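Local coordinates for SusD superfamily protein (Bacteroides fragilis NCTC 9343, PDB 3NQP) that probably binds glycans at the outer membrane as a SusD-type lipoprotein, its particular sugar ligand being unknown, at residues A39-I44 with D376-Y380. Sequence-based numbering, arbitrary orientation.
Sequences AWQHTI and DYIFY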
ATOM      1  N   ALA A  39      -2.575   6.161   7.631  1.00 13.83           N
ATOM      2  CA  ALA A  39      -1.710   5.722   6.539  1.00 12.93           C
ATOM      3  C   ALA A  39      -0.797   4.540   6.907  1.00 11.00           C
ATOM      4  O   ALA A  39      -0.578   3.638   6.094  1.00 11.27           O
ATOM      5  CB  ALA A  39      -0.873   6.875   6.016  1.00  9.03           C
ATOM      6  N   TRP A  40      -0.267   4.530   8.117  1.00  8.99           N
ATOM      7  CA  TRP A  40       0.601   3.412   8.512  1.00 10.41           C
ATOM      8  C   TRP A  40      -0.226   2.137   8.500  1.00  9.70           C
ATOM      9  O   TRP A  40       0.195   1.110   7.971  1.00 12.42           O
ATOM     10  CB  TRP A  40       1.193   3.659   9.894  1.00 12.98           C
ATOM     11  CG  TRP A  40       2.080   2.562  10.377  1.00 13.01           C
ATOM     12  CD1 TRP A  40       1.695   1.459  11.090  1.00 13.49           C
ATOM     13  CD2 TRP A  40       3.505   2.457  10.216  1.00 11.08           C
ATOM     14  NE1 TRP A  40       2.772   0.687  11.385  1.00 12.98           N
ATOM     15  CE2 TRP A  40       3.902   1.267  10.860  1.00 11.49           C
ATOM     16  CE3 TRP A  40       4.463   3.240   9.590  1.00 15.20           C
ATOM     17  CZ2 TRP A  40       5.219   0.856  10.902  1.00 16.53           C
ATOM     18  CZ3 TRP A  40       5.790   2.848   9.636  1.00 12.90           C
ATOM     19  CH2 TRP A  40       6.157   1.667  10.284  1.00  8.66           C
ATOM     20  N   GLN A  41      -1.434   2.191   9.051  1.00  8.69           N
ATOM     21  CA  GLN A  41      -2.251   0.982   9.060  1.00 12.65           C
ATOM     22  C   GLN A  41      -2.589   0.517   7.641  1.00  9.76           C
ATOM     23  O   GLN A  41      -2.635  -0.697   7.370  1.00 10.23           O
ATOM     24  CB  GLN A  41      -3.543   1.208   9.858  1.00 11.28           C
ATOM     25  CG  GLN A  41      -4.438   0.051   9.870  1.00 16.63           C
ATOM     26  CD  GLN A  41      -5.562   0.245  10.844  1.00 20.80           C
ATOM     27  OE1 GLN A  41      -5.504  -0.267  11.975  1.00 17.47           O
ATOM     28  NE2 GLN A  41      -6.599   1.004  10.427  1.00 14.06           N
ATOM     29  N   HIS A  42      -2.903   1.468   6.767  1.00 10.67           N
ATOM     30  CA  HIS A  42      -3.310   1.147   5.403  1.00 12.20           C
ATOM     31  C   HIS A  42      -2.160   0.464   4.634  1.00 11.52           C
ATOM     32  O   HIS A  42      -2.343  -0.578   3.972  1.00 11.20           O
ATOM     33  CB  HIS A  42      -3.801   2.395   4.668  1.00 11.00           C
ATOM     34  CG  HIS A  42      -3.911   2.206   3.197  1.00 10.73           C
ATOM     35  ND1 HIS A  42      -4.956   1.527   2.615  1.00  9.63           N
ATOM     36  CD2 HIS A  42      -3.084   2.566   2.184  1.00 13.66           C
ATOM     37  CE1 HIS A  42      -4.774   1.481   1.302  1.00 12.50           C
ATOM     38  NE2 HIS A  42      -3.631   2.089   1.017  1.00 13.51           N
ATOM     39  N   THR A  43      -0.976   1.063   4.718  1.00 10.34           N
ATOM     40  CA  THR A  43       0.146   0.669   3.912  1.00  9.10           C
ATOM     41  C   THR A  43       0.905  -0.470   4.595  1.00  9.74           C
ATOM     42  O   THR A  43       1.138  -1.539   3.984  1.00 10.44           O
ATOM     43  CB  THR A  43       1.071   1.876   3.662  1.00 10.86           C
ATOM     44  OG1 THR A  43       0.398   2.810   2.795  1.00  9.22           O
ATOM     45  CG2 THR A  43       2.416   1.452   3.085  1.00  8.33           C
ATOM     46  N   ILE A  44       1.253  -0.282   5.852  1.00  9.98           N
ATOM     47  CA  ILE A  44       2.131  -1.268   6.538  1.00 10.52           C
ATOM     48  C   ILE A  44       1.270  -2.394   7.164  1.00  9.80           C
ATOM     49  O   ILE A  44       1.382  -3.548   6.768  1.00 12.11           O
ATOM     50  CB  ILE A  44       3.024  -0.660   7.585  1.00 11.99           C
ATOM     51  CG1 ILE A  44       3.904   0.481   7.004  1.00 13.52           C
ATOM     52  CG2 ILE A  44       3.882  -1.753   8.244  1.00  9.27           C
ATOM     53  CD1 ILE A  44       4.949   0.099   5.948  1.00  8.71           C
ATOM     54  N   ASP A 376       6.623  11.413   2.287  1.00 12.87           N
ATOM     55  CA  ASP A 376       5.167  11.299   2.092  1.00 11.09           C
ATOM     56  C   ASP A 376       4.808   9.836   1.876  1.00 11.08           C
ATOM     57  O   ASP A 376       5.631   9.050   1.365  1.00 12.66           O
ATOM     58  CB  ASP A 376       4.707  12.090   0.860  1.00 14.13           C
ATOM     59  CG  ASP A 376       4.549  13.605   1.120  1.00 13.92           C
ATOM     60  OD1 ASP A 376       4.795  14.065   2.264  1.00 11.78           O
ATOM     61  OD2 ASP A 376       4.175  14.320   0.132  1.00 12.49           O
ATOM     62  N   TYR A 377       3.599   9.447   2.288  1.00  9.57           N
ATOM     63  CA  TYR A 377       3.141   8.066   2.046  1.00 10.27           C
ATOM     64  C   TYR A 377       2.366   7.992   0.712  1.00 11.51           C
ATOM     65  O   TYR A 377       1.199   8.404   0.635  1.00 11.49           O
ATOM     66  CB  TYR A 377       2.311   7.559   3.262  1.00 10.61           C
ATOM     67  CG  TYR A 377       3.082   6.646   4.194  1.00  8.45           C
ATOM     68  CD1 TYR A 377       4.341   6.998   4.673  1.00 12.35           C
ATOM     69  CD2 TYR A 377       2.604   5.390   4.529  1.00 12.19           C
ATOM     70  CE1 TYR A 377       5.047   6.152   5.492  1.00  7.31           C
ATOM     71  CE2 TYR A 377       3.329   4.532   5.315  1.00 12.14           C
ATOM     72  CZ  TYR A 377       4.535   4.900   5.795  1.00 10.24           C
ATOM     73  OH  TYR A 377       5.243   4.000   6.551  1.00 11.51           O
ATOM     74  N   ILE A 378       3.016   7.493  -0.340  1.00 11.28           N
ATOM     75  CA  ILE A 378       2.399   7.475  -1.688  1.00 10.72           C
ATOM     76  C   ILE A 378       1.440   6.313  -1.703  1.00 14.47           C
ATOM     77  O   ILE A 378       1.849   5.199  -1.352  1.00 11.24           O
ATOM     78  CB  ILE A 378       3.464   7.254  -2.798  1.00 11.38           C
ATOM     79  CG1 ILE A 378       4.519   8.361  -2.704  1.00 10.94           C
ATOM     80  CG2 ILE A 378       2.759   7.111  -4.191  1.00  6.77           C
ATOM     81  CD1 ILE A 378       5.780   8.204  -3.546  1.00 11.24           C
ATOM     82  N   PHE A 379       0.172   6.571  -2.039  1.00 12.61           N
ATOM     83  CA  PHE A 379      -0.827   5.539  -2.204  1.00 11.30           C
ATOM     84  C   PHE A 379      -0.932   5.098  -3.666  1.00 11.40           C
ATOM     85  O   PHE A 379      -1.053   3.918  -3.916  1.00 10.65           O
ATOM     86  CB  PHE A 379      -2.205   6.029  -1.724  1.00 12.11           C
ATOM     87  CG  PHE A 379      -2.359   6.086  -0.238  1.00 14.21           C
ATOM     88  CD1 PHE A 379      -1.329   5.767   0.631  1.00 14.24           C
ATOM     89  CD2 PHE A 379      -3.563   6.499   0.286  1.00 13.94           C
ATOM     90  CE1 PHE A 379      -1.529   5.816   2.012  1.00 11.35           C
ATOM     91  CE2 PHE A 379      -3.771   6.543   1.652  1.00 15.94           C
ATOM     92  CZ  PHE A 379      -2.773   6.209   2.511  1.00 10.34           C
ATOM     93  N   TYR A 380      -0.900   6.033  -4.619  1.00 11.25           N
ATOM     94  CA  TYR A 380      -0.901   5.672  -6.045  1.00 10.94           C
ATOM     95  C   TYR A 380       0.174   6.461  -6.777  1.00 13.28           C
ATOM     96  O   TYR A 380       0.202   7.677  -6.635  1.00 11.84           O
ATOM     97  CB  TYR A 380      -2.218   5.989  -6.710  1.00 13.70           C
ATOM     98  CG  TYR A 380      -3.380   5.276  -6.129  1.00 11.51           C
ATOM     99  CD1 TYR A 380      -3.486   3.883  -6.260  1.00 11.94           C
ATOM    100  CD2 TYR A 380      -4.357   5.946  -5.414  1.00 13.66           C
ATOM    101  CE1 TYR A 380      -4.520   3.197  -5.749  1.00 12.47           C
ATOM    102  CE2 TYR A 380      -5.447   5.232  -4.873  1.00 19.20           C
ATOM    103  CZ  TYR A 380      -5.509   3.851  -5.040  1.00 22.56           C
ATOM    104  OH  TYR A 380      -6.554   3.085  -4.549  1.00 20.72           O
TER
HETATM  105  O   HOH W   1       2.200   4.658   1.391  1.00 11.15           O
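Y377 and F379 reach out from the strand 377-381 and lodge against one side of helix 39-48, with A39 and T43 touching both rings. The side chain of Y377 touches A39, T43, W40 and I44 along its length. Its CB leads from the strand toward the helix, and CD2 then meets the methyl of A39 (CB to CD2, 4.1 Å). One atom further, CE2 lies against CB and CG2 of T43, each 3.9 Å away. CZ comes up to CE3 of W40. At the tip, OH touches CE3 of W40 at 3.2 Å and also approaches CG1 of I44, which lies at the edge of the tyrosine ring. The same I44 CG1 packs over the centre of the indole, 3.7 Å above its plane. Although its CB points away from the strand, W40 has CG anti to the backbone N (chi1 179°), which brings CE3 and CZ3 of its benzo ring to the tyrosine hydroxyl. Beside these carbons, the hydroxyl is hydrogen-bonded to N280. F379 takes the other half of the interface: CD2 of H42 stands over one face of its ring, offset toward the rim, 3.6 Å from CE1, with the two ring planes at 48°, and A39 CB touches the edge at CZ. H42 ND1 is hydrogen-bonded to D130, which would limit rotation of the imidazole, and F126 adds a third ring beside H42 and F379. The polar link between helix and strand is a water, bonded to T43 OG1 at 2.9 Å and donating to I378 O at 2.8 Å. F379 and Y380 form a classic beta bulge opposite F267 of strand 265-269. The contact thus joins N-terminal helical and C-terminal SusD-family sequence in the protein's interior, mostly through aromatic and aliphatic carbon, while the hydroxyls of Y377 and T43 meet N280 and a bridging water.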